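Long-range contacts in BDI_3064 protein (Parabacteroides distasonis ATCC 8503, PDB 5Z06), which hydrolyses linear beta-1,2-glucan and beta-1,2-glucooligosaccharides of four or more units as an exo-acting enzyme, releasing sophorose from the non-reducing end: residues A[199-205]-A[277-282]; A[99-105]-A[117-121]; A[433-437]-A[448-454]. All coordinates share one frame. Numbering follows the deposited sequence.

The three contacts hold different elements in series along the chain, with centres 46 to 58 Å apart. Contact 2 comes first in sequence, pairing the two strands of a hairpin at the edge of a beta sandwich. Contact 1 lies in a second, smaller sandwich and ties a hairpin to the strand exit leading into helix 284-297. Contact 3, on the opposite side of the chain's centre from contact 1, joins two loops of the helical region. Contacts 1 and 2 are partly buried, with apolar side chains packed around them; contact 2 rests mainly on backbone hydrogen bonds of strand pairing, whereas contact 1 mixes one backbone bond with two using a tyrosine hydroxyl and a glutamate carboxylate. Contact 3 is a surface contact made by aromatic packing and a CH-pi contact.

Contact 1 of 3, residues A[199-205]-A[277-282]; sequences KAYERHI and ATTYPM
Strands 194-200 and 204-210 form a hairpin whose tight turn, 201-203, is closed by Y201 N to H204 O (2.8 Å). Against it runs 277-282, the end of strand 275-278 and the link into helix 284-297; the backbones come nearest at E202 and T279 (CA-CA 4.8 Å). Three donors of 277-282 are satisfied by the hairpin: Y280 OH gives to A200 O (2.6 Å), Y280 N to Y201 O (3.1 Å, 151°) and M282 N to E202 OE2 (2.8 Å, 153°). The p rotamer of Y280 (chi1 46°) folds its ring back so that Y201 O lies over one face. E202 is extended (chi1 and chi2 t); its OE1 takes R203 NE (2.7 Å) in a salt bridge and has R636 as a second partner. T279 OG1 pairs with E250 O and K253 N, and Y201 OH with E293. Apolar support comes from A200 CB on A277 CB (3.6 Å), I205 CG2 on A277 CB (4.1 Å), and M282 SD beside the edge of the Y201 ring (5.3 Å to the centroid), a Met-aromatic contact. The two sheets, of three and four strands, have the strand order of a fibronectin type III-like sandwich. Because backbone carbonyls and one carboxylate take up the donors of the departing chain, the strand exit is fixed by directional bonds as well as by packing.

Contact 2 of 3, residues A[99-105]-A[117-121]; sequences AAALPNI and YLNLR
Antiparallel pairing of 104-105 with 118-119 makes this a beta hairpin, at the edge of the five-stranded sheet of a beta sandwich. N104 and N119 form a non-hydrogen-bonded pair (CA-CA 4.5 Å), followed by the hydrogen-bonded pair I105 and L118 (5.2 Å), with I105 N to L118 O at 2.8 Å and L118 N to I105 O at 2.7 Å. Beyond the bridges L120 N gives to P103 O (3.1 Å, 149°), just where both chains leave the strand: 99-101 and 120-121 are 3-10 turns, and L102 N bonds to A99 O (3.2 Å). N104 and N119 share one face of the sheet, where N119 ND2 donates to N104 OD1 (2.7 Å). I105 and L118 take the opposite face. I105 (chi1 and chi2 t) puts CG2 4.3 Å from both L118 CB and L120 CD1, and meets M89 and I137 of the facing sheet. L120 (t, p) also sets CD2 4.0 Å from P103 CD. At the open end the R121 guanidinium lays one face over A100 N, and water 1 accepts from R121 N (3.0 Å) while donating weakly to A99 O (3.4 Å) and L102 O (3.3 Å).

Contact 3 of 3, residues A[433-437]-A[448-454]; sequences SWYKQ and WSPDQAW
Residues 433-436 make a 3-10 turn, with K436 N to S433 O and Q437 N to W434 O both at 3.1 Å, and Q437 then turns the chain through a positive phi (76°). Opposite, 448-454 doubles back: S449 N bonds to A453 O (2.8 Å), A453 N returns a weak bond to S449 O (2.8 Å), and S449 OG accepts from D451 N (3.3 Å), an ST turn, and from Q452 N (2.9 Å), which extends it to an ST motif. The fold-back brings W448 and W454 to the same side. The backbones stay apart, Y435 to W448 at 7.1 Å and Q437 to W454 at 7.5 Å between CA atoms, so side chains fill the gap. W454 (chi1 m) is the main bump, with 129 Å² covered. Its six-membered ring enters the hollow between W434, Y435 and Q437: CH2 reaches W434 O at 3.2 Å, and the ring edge meets the face of Y435 in an offset edge-to-face pair (6.0 Å between centroids, planes at 85°). Q437 closes the hollow by setting CG 3.5 Å above the five-membered ring centroid of W454, 1° off its normal, a CH-pi contact. A second bump is the W434 edge, whose NE1 points onto the face of W448 (3.4 Å to CG; planes at 86°), a T-shaped pair. Y435 CE2 fits against W448 CB at 3.3 Å, while Y435 OH bonds to F364 O. H365 stacks on W434 and meets W448 edge-to-face. Together W434, Y435, W448 and W454 form an aromatic cluster, here joining two surface loops between helices 414-428 and 467-475.

Contact 1 of 3, residues A[199-205]-A[277-282]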
loop_
_atom_site.group_PDB
_atom_site.type_symbol
_atom_site.label_atom_id
_atom_site.label_comp_id
_atom_site.label_asym_id
_atom_site.label_seq_id
_atom_site.Cartn_x
_atom_site.Cartn_y
_atom_site.Cartn_z
ATOM N N LYS A 199 3.523 14.740 -17.356
ATOM C CA LYS A 199 3.272 13.658 -18.265
ATOM C C LYS A 199 1.779 13.408 -18.211
ATOM O O LYS A 199 1.238 13.024 -17.171
ATOM C CB LYS A 199 4.136 12.449 -17.869
ATOM C CG LYS A 199 3.961 11.195 -18.698
ATOM C CD LYS A 199 4.006 11.365 -20.210
ATOM C CE LYS A 199 3.721 10.019 -20.875
ATOM N NZ LYS A 199 3.589 10.179 -22.344
ATOM N N ALA A 200 1.105 13.696 -19.316
ATOM C CA ALA A 200 -0.331 13.522 -19.381
ATOM C C ALA A 200 -0.639 12.106 -19.788
ATOM O O ALA A 200 0.127 11.449 -20.475
ATOM C CB ALA A 200 -0.973 14.496 -20.349
ATOM N N TYR A 201 -1.773 11.646 -19.307
ATOM C CA TYR A 201 -2.381 10.416 -19.747
ATOM C C TYR A 201 -3.801 10.811 -20.150
ATOM O O TYR A 201 -3.977 11.907 -20.691
ATOM C CB TYR A 201 -2.271 9.389 -18.621
ATOM C CG TYR A 201 -0.829 9.052 -18.363
ATOM C CD1 TYR A 201 -0.073 9.850 -17.536
ATOM C CD2 TYR A 201 -0.212 7.962 -18.986
ATOM C CE1 TYR A 201 1.251 9.570 -17.297
ATOM C CE2 TYR A 201 1.120 7.665 -18.752
ATOM C CZ TYR A 201 1.837 8.478 -17.897
ATOM O OH TYR A 201 3.159 8.267 -17.626
ATOM N N GLU A 202 -4.803 9.983 -19.896
ATOM C CA GLU A 202 -6.147 10.290 -20.348
ATOM C C GLU A 202 -6.931 11.150 -19.376
ATOM O O GLU A 202 -7.644 12.095 -19.770
ATOM C CB GLU A 202 -6.894 9.006 -20.624
ATOM C CG GLU A 202 -8.274 9.257 -21.217
ATOM C CD GLU A 202 -9.025 7.998 -21.436
ATOM O OE1 GLU A 202 -10.014 7.800 -20.724
ATOM O OE2 GLU A 202 -8.632 7.208 -22.303
ATOM N N ARG A 203 -6.833 10.801 -18.109
ATOM C CA ARG A 203 -7.607 11.456 -17.064
ATOM C C ARG A 203 -6.735 12.174 -16.070
ATOM O O ARG A 203 -7.248 12.803 -15.129
ATOM C CB ARG A 203 -8.444 10.416 -16.339
ATOM C CG ARG A 203 -9.267 9.545 -17.260
ATOM C CD ARG A 203 -10.255 10.372 -18.031
ATOM N NE ARG A 203 -11.074 9.518 -18.875
ATOM C CZ ARG A 203 -12.342 9.743 -19.180
ATOM N NH1 ARG A 203 -12.969 10.813 -18.717
ATOM N NH2 ARG A 203 -12.987 8.898 -19.966
ATOM N N HIS A 204 -5.423 12.120 -16.268
ATOM C CA HIS A 204 -4.553 12.715 -15.294
ATOM C C HIS A 204 -3.261 13.156 -15.887
ATOM O O HIS A 204 -2.898 12.714 -16.967
ATOM C CB HIS A 204 -4.298 11.761 -14.138
ATOM C CG HIS A 204 -3.216 10.789 -14.408
ATOM N ND1 HIS A 204 -3.401 9.685 -15.204
ATOM C CD2 HIS A 204 -1.925 10.761 -14.001
ATOM C CE1 HIS A 204 -2.265 9.017 -15.275
ATOM N NE2 HIS A 204 -1.356 9.649 -14.557
ATOM N N ILE A 205 -2.604 14.044 -15.145
ATOM C CA ILE A 205 -1.279 14.500 -15.442
ATOM C C ILE A 205 -0.423 14.211 -14.234
ATOM O O ILE A 205 -0.779 14.534 -13.107
ATOM C CB ILE A 205 -1.234 15.996 -15.775
ATOM C CG1 ILE A 205 -2.158 16.259 -16.960
ATOM C CG2 ILE A 205 0.212 16.418 -16.058
ATOM C CD1 ILE A 205 -2.345 17.713 -17.312
ATOM N N ALA A 277 0.880 19.910 -19.734
ATOM C CA ALA A 277 0.560 18.780 -20.570
ATOM C C ALA A 277 -0.910 18.777 -20.838
ATOM O O ALA A 277 -1.688 19.461 -20.170
ATOM C CB ALA A 277 0.977 17.491 -19.896
ATOM N N THR A 278 -1.298 17.985 -21.817
ATOM C CA THR A 278 -2.695 17.892 -22.203
ATOM C C THR A 278 -3.056 16.434 -22.229
ATOM O O THR A 278 -2.356 15.654 -22.860
ATOM C CB THR A 278 -2.924 18.496 -23.591
ATOM O OG1 THR A 278 -2.332 19.796 -23.624
ATOM C CG2 THR A 278 -4.433 18.569 -23.926
ATOM N N THR A 279 -4.150 16.079 -21.543
ATOM C CA THR A 279 -4.671 14.727 -21.576
ATOM C C THR A 279 -5.197 14.361 -22.945
ATOM O O THR A 279 -5.626 15.210 -23.680
ATOM C CB THR A 279 -5.834 14.496 -20.584
ATOM O OG1 THR A 279 -6.929 15.389 -20.876
ATOM C CG2 THR A 279 -5.368 14.653 -19.134
ATOM N N TYR A 280 -5.217 13.072 -23.243
ATOM C CA TYR A 280 -5.581 12.584 -24.568
ATOM C C TYR A 280 -6.255 11.233 -24.395
ATOM O O TYR A 280 -5.999 10.547 -23.403
ATOM C CB TYR A 280 -4.330 12.435 -25.452
ATOM C CG TYR A 280 -3.217 11.742 -24.707
ATOM C CD1 TYR A 280 -2.375 12.464 -23.877
ATOM C CD2 TYR A 280 -3.035 10.373 -24.788
ATOM C CE1 TYR A 280 -1.377 11.848 -23.161
ATOM C CE2 TYR A 280 -2.036 9.745 -24.077
ATOM C CZ TYR A 280 -1.209 10.482 -23.259
ATOM O OH TYR A 280 -0.211 9.874 -22.534
ATOM N N PRO A 281 -7.096 10.834 -25.373
ATOM C CA PRO A 281 -7.699 9.513 -25.280
ATOM C C PRO A 281 -6.654 8.416 -25.339
ATOM O O PRO A 281 -5.678 8.511 -26.093
ATOM C CB PRO A 281 -8.650 9.435 -26.479
ATOM C CG PRO A 281 -8.466 10.690 -27.245
ATOM C CD PRO A 281 -7.459 11.558 -26.595
ATOM N N MET A 282 -6.872 7.382 -24.534
ATOM C CA MET A 282 -5.956 6.268 -24.444
ATOM C C MET A 282 -6.638 4.965 -24.830
ATOM O O MET A 282 -7.769 4.692 -24.467
ATOM C CB MET A 282 -5.366 6.196 -23.039
ATOM C CG MET A 282 -4.280 7.221 -22.784
ATOM S SD MET A 282 -3.699 7.260 -21.079
ATOM C CE MET A 282 -2.793 5.729 -21.007
#

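Contact 2 of 3, residues A[99-105]-A[117-121]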
loop_
_atom_site.group_PDB
_atom_site.type_symbol
_atom_site.label_atom_id
_atom_site.label_comp_id
_atom_site.label_asym_id
_atom_site.label_seq_id
_atom_site.Cartn_x
_atom_site.Cartn_y
_atom_site.Cartn_z
ATOM N N ALA A 99 -16.968 33.996 19.994
ATOM C CA ALA A 99 -15.851 33.076 20.262
ATOM C C ALA A 99 -16.166 31.962 21.284
ATOM O O ALA A 99 -15.687 30.849 21.147
ATOM C CB ALA A 99 -14.620 33.864 20.705
ATOM N N ALA A 100 -16.975 32.253 22.294
ATOM C CA ALA A 100 -17.373 31.234 23.282
ATOM C C ALA A 100 -18.234 30.085 22.721
ATOM O O ALA A 100 -18.358 29.047 23.358
ATOM C CB ALA A 100 -18.108 31.896 24.445
ATOM N N ALA A 101 -18.871 30.302 21.569
ATOM C CA ALA A 101 -19.709 29.284 20.919
ATOM C C ALA A 101 -18.861 28.270 20.140
ATOM O O ALA A 101 -19.349 27.183 19.806
ATOM C CB ALA A 101 -20.714 29.942 19.990
ATOM N N LEU A 102 -17.604 28.638 19.869
ATOM C CA LEU A 102 -16.597 27.727 19.326
ATOM C C LEU A 102 -16.471 26.489 20.186
ATOM O O LEU A 102 -16.815 26.529 21.377
ATOM C CB LEU A 102 -15.222 28.374 19.237
ATOM C CG LEU A 102 -15.016 29.503 18.242
ATOM C CD1 LEU A 102 -13.677 30.148 18.543
ATOM C CD2 LEU A 102 -15.060 28.966 16.818
ATOM N N PRO A 103 -15.971 25.386 19.589
ATOM C CA PRO A 103 -15.976 24.136 20.332
ATOM C C PRO A 103 -14.972 24.078 21.481
ATOM O O PRO A 103 -13.999 24.821 21.514
ATOM C CB PRO A 103 -15.638 23.093 19.260
ATOM C CG PRO A 103 -15.896 23.766 17.956
ATOM C CD PRO A 103 -15.542 25.180 18.194
ATOM N N ASN A 104 -15.260 23.220 22.440
ATOM C CA ASN A 104 -14.247 22.747 23.349
ATOM C C ASN A 104 -13.521 21.595 22.660
ATOM O O ASN A 104 -14.088 20.881 21.830
ATOM C CB ASN A 104 -14.844 22.278 24.676
ATOM C CG ASN A 104 -15.499 23.411 25.465
ATOM O OD1 ASN A 104 -15.211 24.593 25.258
ATOM N ND2 ASN A 104 -16.396 23.045 26.365
ATOM N N ILE A 105 -12.259 21.434 23.023
ATOM C CA ILE A 105 -11.371 20.544 22.331
ATOM C C ILE A 105 -10.542 19.789 23.343
ATOM O O ILE A 105 -10.097 20.356 24.330
ATOM C CB ILE A 105 -10.483 21.289 21.304
ATOM C CG1 ILE A 105 -9.492 20.329 20.652
ATOM C CG2 ILE A 105 -9.741 22.457 21.932
ATOM C CD1 ILE A 105 -8.920 20.894 19.366
ATOM N N TYR A 117 -10.887 19.152 28.424
ATOM C CA TYR A 117 -11.300 19.988 27.310
ATOM C C TYR A 117 -10.863 21.429 27.521
ATOM O O TYR A 117 -10.984 21.975 28.607
ATOM C CB TYR A 117 -12.819 19.953 27.133
ATOM C CG TYR A 117 -13.301 18.725 26.418
ATOM C CD1 TYR A 117 -13.560 17.551 27.128
ATOM C CD2 TYR A 117 -13.490 18.725 25.021
ATOM C CE1 TYR A 117 -13.997 16.408 26.480
ATOM C CE2 TYR A 117 -13.933 17.587 24.359
ATOM C CZ TYR A 117 -14.175 16.426 25.099
ATOM O OH TYR A 117 -14.617 15.278 24.501
ATOM N N LEU A 118 -10.380 22.040 26.450
ATOM C CA LEU A 118 -9.986 23.419 26.446
ATOM C C LEU A 118 -10.945 24.151 25.539
ATOM O O LEU A 118 -11.433 23.574 24.579
ATOM C CB LEU A 118 -8.574 23.545 25.902
ATOM C CG LEU A 118 -7.507 22.777 26.677
ATOM C CD1 LEU A 118 -6.223 22.774 25.868
ATOM C CD2 LEU A 118 -7.307 23.399 28.061
ATOM N N ASN A 119 -11.205 25.420 25.850
ATOM C CA ASN A 119 -12.022 26.273 25.016
ATOM C C ASN A 119 -11.142 26.670 23.857
ATOM O O ASN A 119 -10.035 27.168 24.047
ATOM C CB ASN A 119 -12.482 27.541 25.757
ATOM C CG ASN A 119 -13.188 27.245 27.067
ATOM O OD1 ASN A 119 -12.803 27.758 28.118
ATOM N ND2 ASN A 119 -14.208 26.417 27.017
ATOM N N LEU A 120 -11.643 26.466 22.648
ATOM C CA LEU A 120 -10.864 26.748 21.458
ATOM C C LEU A 120 -10.620 28.241 21.251
ATOM O O LEU A 120 -9.637 28.619 20.596
ATOM C CB LEU A 120 -11.529 26.114 20.226
ATOM C CG LEU A 120 -10.786 26.150 18.885
ATOM C CD1 LEU A 120 -9.373 25.601 19.001
ATOM C CD2 LEU A 120 -11.564 25.371 17.834
ATOM N N ARG A 121 -11.503 29.073 21.817
ATOM C CA ARG A 121 -11.379 30.544 21.804
ATOM C C ARG A 121 -10.053 31.055 22.374
ATOM O O ARG A 121 -9.515 32.070 21.912
ATOM C CB ARG A 121 -12.532 31.189 22.594
ATOM C CG ARG A 121 -12.435 31.068 24.121
ATOM C CD ARG A 121 -13.562 31.782 24.846
ATOM N NE ARG A 121 -13.637 33.182 24.430
ATOM C CZ ARG A 121 -14.527 34.064 24.879
ATOM N NH1 ARG A 121 -15.429 33.727 25.800
ATOM N NH2 ARG A 121 -14.497 35.305 24.408
HETATM O O HOH W 1 -14.229 28.141 22.667
#

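Contact 3 of 3, residues A[433-437]-A[448-454]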
loop_
_atom_site.group_PDB
_atom_site.type_symbol
_atom_site.label_atom_id
_atom_site.label_comp_id
_atom_site.label_asym_id
_atom_site.label_seq_id
_atom_site.Cartn_x
_atom_site.Cartn_y
_atom_site.Cartn_z
ATOM N N SER A 433 16.613 -26.790 2.607
ATOM C CA SER A 433 16.519 -28.003 3.419
ATOM C C SER A 433 16.542 -27.716 4.895
ATOM O O SER A 433 15.880 -28.403 5.650
ATOM C CB SER A 433 17.640 -28.984 3.068
ATOM O OG SER A 433 18.892 -28.337 3.069
ATOM N N TRP A 434 17.304 -26.705 5.304
ATOM C CA TRP A 434 17.326 -26.258 6.669
ATOM C C TRP A 434 15.927 -25.956 7.176
ATOM O O TRP A 434 15.596 -26.291 8.304
ATOM C CB TRP A 434 18.166 -24.995 6.837
ATOM C CG TRP A 434 18.105 -24.494 8.226
ATOM C CD1 TRP A 434 17.306 -23.490 8.694
ATOM C CD2 TRP A 434 18.794 -25.027 9.364
ATOM N NE1 TRP A 434 17.477 -23.343 10.043
ATOM C CE2 TRP A 434 18.393 -24.264 10.485
ATOM C CE3 TRP A 434 19.733 -26.051 9.541
ATOM C CZ2 TRP A 434 18.904 -24.491 11.773
ATOM C CZ3 TRP A 434 20.244 -26.272 10.814
ATOM C CH2 TRP A 434 19.816 -25.505 11.916
ATOM N N TYR A 435 15.108 -25.338 6.331
ATOM C CA TYR A 435 13.759 -24.936 6.736
ATOM C C TYR A 435 12.741 -26.082 6.848
ATOM O O TYR A 435 11.565 -25.851 7.137
ATOM C CB TYR A 435 13.271 -23.786 5.844
ATOM C CG TYR A 435 13.970 -22.534 6.231
ATOM C CD1 TYR A 435 15.265 -22.273 5.799
ATOM C CD2 TYR A 435 13.375 -21.629 7.101
ATOM C CE1 TYR A 435 15.928 -21.124 6.205
ATOM C CE2 TYR A 435 14.040 -20.474 7.509
ATOM C CZ TYR A 435 15.311 -20.237 7.061
ATOM O OH TYR A 435 15.951 -19.104 7.465
ATOM N N LYS A 436 13.189 -27.308 6.601
ATOM C CA LYS A 436 12.448 -28.497 6.993
ATOM C C LYS A 436 12.340 -28.666 8.503
ATOM O O LYS A 436 11.400 -29.304 8.970
ATOM C CB LYS A 436 13.087 -29.749 6.396
ATOM C CG LYS A 436 12.892 -29.877 4.894
ATOM C CD LYS A 436 13.653 -31.045 4.305
ATOM C CE LYS A 436 13.125 -32.360 4.844
ATOM N NZ LYS A 436 13.872 -33.492 4.260
ATOM N N GLN A 437 13.304 -28.126 9.251
ATOM C CA GLN A 437 13.348 -28.190 10.712
ATOM C C GLN A 437 13.783 -29.564 11.181
ATOM O O GLN A 437 14.666 -29.661 12.012
ATOM C CB GLN A 437 12.029 -27.772 11.401
ATOM C CG GLN A 437 12.039 -27.980 12.927
ATOM C CD GLN A 437 10.891 -27.317 13.671
ATOM O OE1 GLN A 437 9.969 -26.724 13.082
ATOM N NE2 GLN A 437 10.950 -27.401 14.978
ATOM N N TRP A 448 12.669 -19.157 10.474
ATOM C CA TRP A 448 13.674 -19.637 11.419
ATOM C C TRP A 448 14.355 -18.450 12.037
ATOM O O TRP A 448 14.854 -17.597 11.317
ATOM C CB TRP A 448 14.730 -20.536 10.762
ATOM C CG TRP A 448 15.792 -20.932 11.752
ATOM C CD1 TRP A 448 15.685 -21.881 12.700
ATOM C CD2 TRP A 448 17.106 -20.373 11.896
ATOM N NE1 TRP A 448 16.836 -21.961 13.439
ATOM C CE2 TRP A 448 17.731 -21.052 12.972
ATOM C CE3 TRP A 448 17.809 -19.359 11.235
ATOM C CZ2 TRP A 448 19.029 -20.776 13.393
ATOM C CZ3 TRP A 448 19.117 -19.066 11.655
ATOM C CH2 TRP A 448 19.714 -19.786 12.728
ATOM N N SER A 449 14.381 -18.411 13.367
ATOM C CA SER A 449 14.980 -17.300 14.117
ATOM C C SER A 449 16.383 -17.677 14.599
ATOM O O SER A 449 16.553 -18.759 15.121
ATOM C CB SER A 449 14.115 -16.948 15.319
ATOM O OG SER A 449 14.846 -16.179 16.251
ATOM N N PRO A 450 17.382 -16.780 14.434
ATOM C CA PRO A 450 18.734 -17.081 14.904
ATOM C C PRO A 450 18.809 -17.333 16.397
ATOM O O PRO A 450 19.686 -18.074 16.820
ATOM C CB PRO A 450 19.525 -15.811 14.554
ATOM C CG PRO A 450 18.509 -14.743 14.605
ATOM C CD PRO A 450 17.298 -15.383 13.967
ATOM N N ASP A 451 17.924 -16.715 17.183
ATOM C CA ASP A 451 17.967 -16.865 18.635
ATOM C C ASP A 451 16.788 -17.628 19.241
ATOM O O ASP A 451 16.881 -18.075 20.383
ATOM C CB ASP A 451 18.156 -15.505 19.328
ATOM C CG ASP A 451 17.032 -14.504 19.052
ATOM O OD1 ASP A 451 16.073 -14.785 18.290
ATOM O OD2 ASP A 451 17.138 -13.401 19.617
ATOM N N GLN A 452 15.690 -17.737 18.492
ATOM C CA GLN A 452 14.483 -18.408 18.942
ATOM C C GLN A 452 14.132 -19.596 18.062
ATOM O O GLN A 452 13.059 -20.164 18.208
ATOM C CB GLN A 452 13.326 -17.414 18.973
ATOM C CG GLN A 452 13.567 -16.229 19.893
ATOM C CD GLN A 452 12.773 -15.011 19.480
ATOM O OE1 GLN A 452 11.572 -14.922 19.770
ATOM N NE2 GLN A 452 13.427 -14.069 18.796
ATOM N N ALA A 453 15.028 -19.975 17.146
ATOM C CA ALA A 453 14.874 -21.191 16.370
ATOM C C ALA A 453 13.480 -21.252 15.729
ATOM O O ALA A 453 13.078 -20.275 15.075
ATOM C CB ALA A 453 15.179 -22.415 17.240
ATOM N N TRP A 454 12.730 -22.335 15.969
ATOM C CA TRP A 454 11.468 -22.617 15.287
ATOM C C TRP A 454 10.250 -22.199 16.104
ATOM O O TRP A 454 9.189 -22.770 15.942
ATOM C CB TRP A 454 11.385 -24.104 14.955
ATOM C CG TRP A 454 12.617 -24.577 14.285
ATOM C CD1 TRP A 454 13.679 -25.236 14.858
ATOM C CD2 TRP A 454 12.947 -24.387 12.926
ATOM N NE1 TRP A 454 14.642 -25.484 13.915
ATOM C CE2 TRP A 454 14.212 -24.979 12.717
ATOM C CE3 TRP A 454 12.293 -23.776 11.849
ATOM C CZ2 TRP A 454 14.833 -24.967 11.487
ATOM C CZ3 TRP A 454 12.907 -23.780 10.615
ATOM C CH2 TRP A 454 14.162 -24.374 10.443
#